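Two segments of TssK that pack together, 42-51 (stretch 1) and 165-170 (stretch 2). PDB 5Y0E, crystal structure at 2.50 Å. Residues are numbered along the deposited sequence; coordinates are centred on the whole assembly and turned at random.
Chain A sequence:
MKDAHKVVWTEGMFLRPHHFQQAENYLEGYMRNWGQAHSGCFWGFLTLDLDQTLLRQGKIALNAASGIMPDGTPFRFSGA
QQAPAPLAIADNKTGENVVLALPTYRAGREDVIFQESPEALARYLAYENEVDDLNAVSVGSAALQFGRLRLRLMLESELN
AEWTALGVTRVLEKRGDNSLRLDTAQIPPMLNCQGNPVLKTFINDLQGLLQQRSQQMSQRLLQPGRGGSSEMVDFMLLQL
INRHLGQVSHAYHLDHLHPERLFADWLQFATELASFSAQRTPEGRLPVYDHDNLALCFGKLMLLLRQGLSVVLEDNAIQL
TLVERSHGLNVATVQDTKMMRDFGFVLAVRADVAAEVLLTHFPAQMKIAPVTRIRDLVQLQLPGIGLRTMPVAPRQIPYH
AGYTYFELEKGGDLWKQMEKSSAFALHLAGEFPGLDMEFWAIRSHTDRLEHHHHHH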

# COMPACT_ATOMS: atom_id res chain seq x y z
N PHE A 42 -8.61 -8.60 13.09
CA PHE A 42 -9.82 -9.06 12.43
C PHE A 42 -11.10 -8.52 13.05
O PHE A 42 -12.15 -8.66 12.44
CB PHE A 42 -9.86 -10.58 12.44
CG PHE A 42 -9.77 -11.17 13.81
CD1 PHE A 42 -10.88 -11.25 14.62
CD2 PHE A 42 -8.59 -11.66 14.29
CE1 PHE A 42 -10.80 -11.78 15.86
CE2 PHE A 42 -8.52 -12.20 15.54
CZ PHE A 42 -9.62 -12.26 16.32
N TRP A 43 -11.03 -7.93 14.24
CA TRP A 43 -12.18 -7.39 14.94
C TRP A 43 -12.31 -5.90 14.67
O TRP A 43 -11.34 -5.23 14.35
CB TRP A 43 -12.04 -7.62 16.43
CG TRP A 43 -10.88 -6.92 17.01
CD1 TRP A 43 -10.88 -5.72 17.64
CD2 TRP A 43 -9.53 -7.37 16.99
NE1 TRP A 43 -9.61 -5.39 18.02
CE2 TRP A 43 -8.76 -6.39 17.65
CE3 TRP A 43 -8.89 -8.51 16.50
CZ2 TRP A 43 -7.40 -6.52 17.82
CZ3 TRP A 43 -7.55 -8.63 16.66
CH2 TRP A 43 -6.80 -7.64 17.32
N GLY A 44 -13.52 -5.40 14.78
CA GLY A 44 -13.77 -3.98 14.70
C GLY A 44 -15.07 -3.73 14.01
O GLY A 44 -15.82 -4.65 13.73
N PHE A 45 -15.33 -2.48 13.69
CA PHE A 45 -16.54 -2.07 12.99
C PHE A 45 -16.27 -1.90 11.51
O PHE A 45 -15.24 -1.36 11.11
CB PHE A 45 -17.09 -0.75 13.53
CG PHE A 45 -17.67 -0.87 14.87
CD1 PHE A 45 -18.96 -1.31 15.04
CD2 PHE A 45 -16.93 -0.57 15.98
CE1 PHE A 45 -19.49 -1.45 16.28
CE2 PHE A 45 -17.46 -0.71 17.23
CZ PHE A 45 -18.74 -1.15 17.37
N LEU A 46 -17.21 -2.38 10.71
CA LEU A 46 -17.35 -1.96 9.33
C LEU A 46 -18.19 -0.72 9.22
O LEU A 46 -17.93 0.13 8.38
CB LEU A 46 -18.01 -3.05 8.51
CG LEU A 46 -17.13 -4.23 8.20
CD1 LEU A 46 -18.03 -5.35 7.87
CD2 LEU A 46 -16.26 -3.86 7.04
N THR A 47 -19.23 -0.64 10.03
CA THR A 47 -20.17 0.46 10.01
C THR A 47 -20.57 0.74 11.45
O THR A 47 -20.59 -0.15 12.29
CB THR A 47 -21.40 0.15 9.16
OG1 THR A 47 -22.00 -1.07 9.58
CG2 THR A 47 -21.02 0.03 7.72
N LEU A 48 -20.88 2.00 11.71
CA LEU A 48 -21.22 2.44 13.06
C LEU A 48 -22.02 3.72 12.91
O LEU A 48 -21.51 4.70 12.37
CB LEU A 48 -19.96 2.68 13.89
CG LEU A 48 -20.14 2.98 15.35
CD1 LEU A 48 -21.20 2.10 15.91
CD2 LEU A 48 -18.88 2.71 16.06
N ASP A 49 -23.27 3.71 13.36
CA ASP A 49 -24.12 4.88 13.29
C ASP A 49 -24.66 5.19 14.67
O ASP A 49 -25.59 4.53 15.14
CB ASP A 49 -25.25 4.71 12.29
CG ASP A 49 -26.03 5.99 12.09
OD1 ASP A 49 -25.54 7.07 12.48
OD2 ASP A 49 -27.14 5.93 11.54
N LEU A 50 -24.11 6.21 15.29
CA LEU A 50 -24.59 6.63 16.59
C LEU A 50 -25.80 7.54 16.43
O LEU A 50 -25.84 8.40 15.55
CB LEU A 50 -23.47 7.33 17.34
CG LEU A 50 -23.60 7.41 18.84
CD1 LEU A 50 -22.22 7.29 19.41
CD2 LEU A 50 -24.23 8.73 19.20
N ASP A 51 -26.80 7.36 17.28
CA ASP A 51 -27.97 8.21 17.21
C ASP A 51 -27.69 9.51 17.95
O ASP A 51 -27.55 9.53 19.18
CB ASP A 51 -29.21 7.54 17.79
CG ASP A 51 -30.44 8.38 17.60
OD1 ASP A 51 -30.63 8.94 16.50
OD2 ASP A 51 -31.21 8.51 18.56
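Stretch 2 (165-170) ALGVTR

Stretch 2 is a strand, part of a longer one that begins before Ala165 and runs on beyond Arg170; its backbone is extended except at Val168, where psi falls to -43°. Stretch 1 is less regular. A short strand at Gly44 and Phe45 gives way to a corner at Leu46, after which the chain is extended again from Thr47 to Leu50. This second strand and stretch 2 run in broadly the same direction, with an angle of 33° between them (signed crossing angle -33°), and their axes come no closer than 9.5 Å. That spacing is typical of layers held apart by side chains, and no hydrogen bond links the two stretches. The backbones draw nearer at the start of stretch 1, where the CA atoms of Gly44 and Leu166 are 6.4 Å apart; the CA atoms of Leu48 and Val168 are separated by 8.3 Å.

Leu166 is the center of the contact and has the largest area covered by the other stretch. Its CA-to-CB bond points toward stretch 1, and its m,t rotamer carries its branched end into the space between two aromatic residues and the backbone. Leu166 CD2 meets the edge of the indole at Trp43 CD1, 3.7 Å away, while Leu166 CD1 lies 3.8 Å from Gly44 O. The same CD1 methyl sits over one face of the Phe45 ring, 4.0 Å from the ring centroid and 18° off the normal, a CH-pi contact that a leucine methyl makes well. Gly44 suits its place because of its own backbone: at phi 144° and psi -170°, a CB would be jammed against the carbonyl oxygen of Trp43.

Phe45 leaves its backbone sideways, yet the end of its long side chain comes nearer stretch 2. Its CE2 packs 3.6 Å from Leu166 CB and, at the ring edge, 3.7 Å from Gly167 O, while its CZ reaches Val168 CG2 at 4.2 Å. A flat ring can thus serve three successive residues of the strand.

Farther along, Leu48 and Leu50 both point toward stretch 2, as alternate residues of a strand should, and both approach the compact, branched Val168. Leu48 CD2 is 4.4 Å from Val168 CG1, and Leu50 CD1 is 4.3 Å from that same methyl. Leu50 CD1 also comes within 4.5 Å of Thr169 CG2, so the threonine offers a methyl to this apolar neighbor. Between the two leucines, Asp49 is exposed and out of reach, a fitting position for a charged side chain.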

# COMPACT_ATOMS: atom_id res chain seq x y z
N ALA A 165 -15.27 -6.79 23.77
CA ALA A 165 -15.93 -5.53 23.49
C ALA A 165 -15.16 -4.75 22.45
O ALA A 165 -13.95 -4.89 22.32
CB ALA A 165 -16.08 -4.70 24.76
N LEU A 166 -15.88 -3.90 21.75
CA LEU A 166 -15.30 -2.94 20.83
C LEU A 166 -15.62 -1.54 21.33
O LEU A 166 -16.75 -1.27 21.73
CB LEU A 166 -15.85 -3.12 19.41
CG LEU A 166 -15.78 -4.47 18.70
CD1 LEU A 166 -16.56 -4.43 17.43
CD2 LEU A 166 -14.37 -4.84 18.42
N GLY A 167 -14.64 -0.64 21.28
CA GLY A 167 -14.87 0.70 21.75
C GLY A 167 -15.72 1.50 20.79
O GLY A 167 -15.53 1.45 19.58
N VAL A 168 -16.66 2.28 21.33
CA VAL A 168 -17.60 3.04 20.53
C VAL A 168 -17.32 4.54 20.60
O VAL A 168 -17.38 5.23 19.58
CB VAL A 168 -19.05 2.73 20.95
CG1 VAL A 168 -20.03 3.62 20.21
CG2 VAL A 168 -19.37 1.27 20.75
N THR A 169 -17.04 5.06 21.79
CA THR A 169 -16.97 6.50 21.98
C THR A 169 -16.54 6.80 23.41
O THR A 169 -16.44 5.91 24.25
CB THR A 169 -18.31 7.16 21.68
OG1 THR A 169 -18.11 8.56 21.52
CG2 THR A 169 -19.28 6.92 22.79
N ARG A 170 -16.28 8.07 23.66
CA ARG A 170 -15.94 8.54 24.99
C ARG A 170 -16.82 9.72 25.36
O ARG A 170 -16.97 10.67 24.58
CB ARG A 170 -14.47 8.94 25.09
CG ARG A 170 -14.15 9.83 26.27
CD ARG A 170 -12.65 10.12 26.37
NE ARG A 170 -11.97 9.07 27.10
CZ ARG A 170 -11.38 9.25 28.27
NH1 ARG A 170 -11.37 10.45 28.83
NH2 ARG A 170 -10.79 8.23 28.87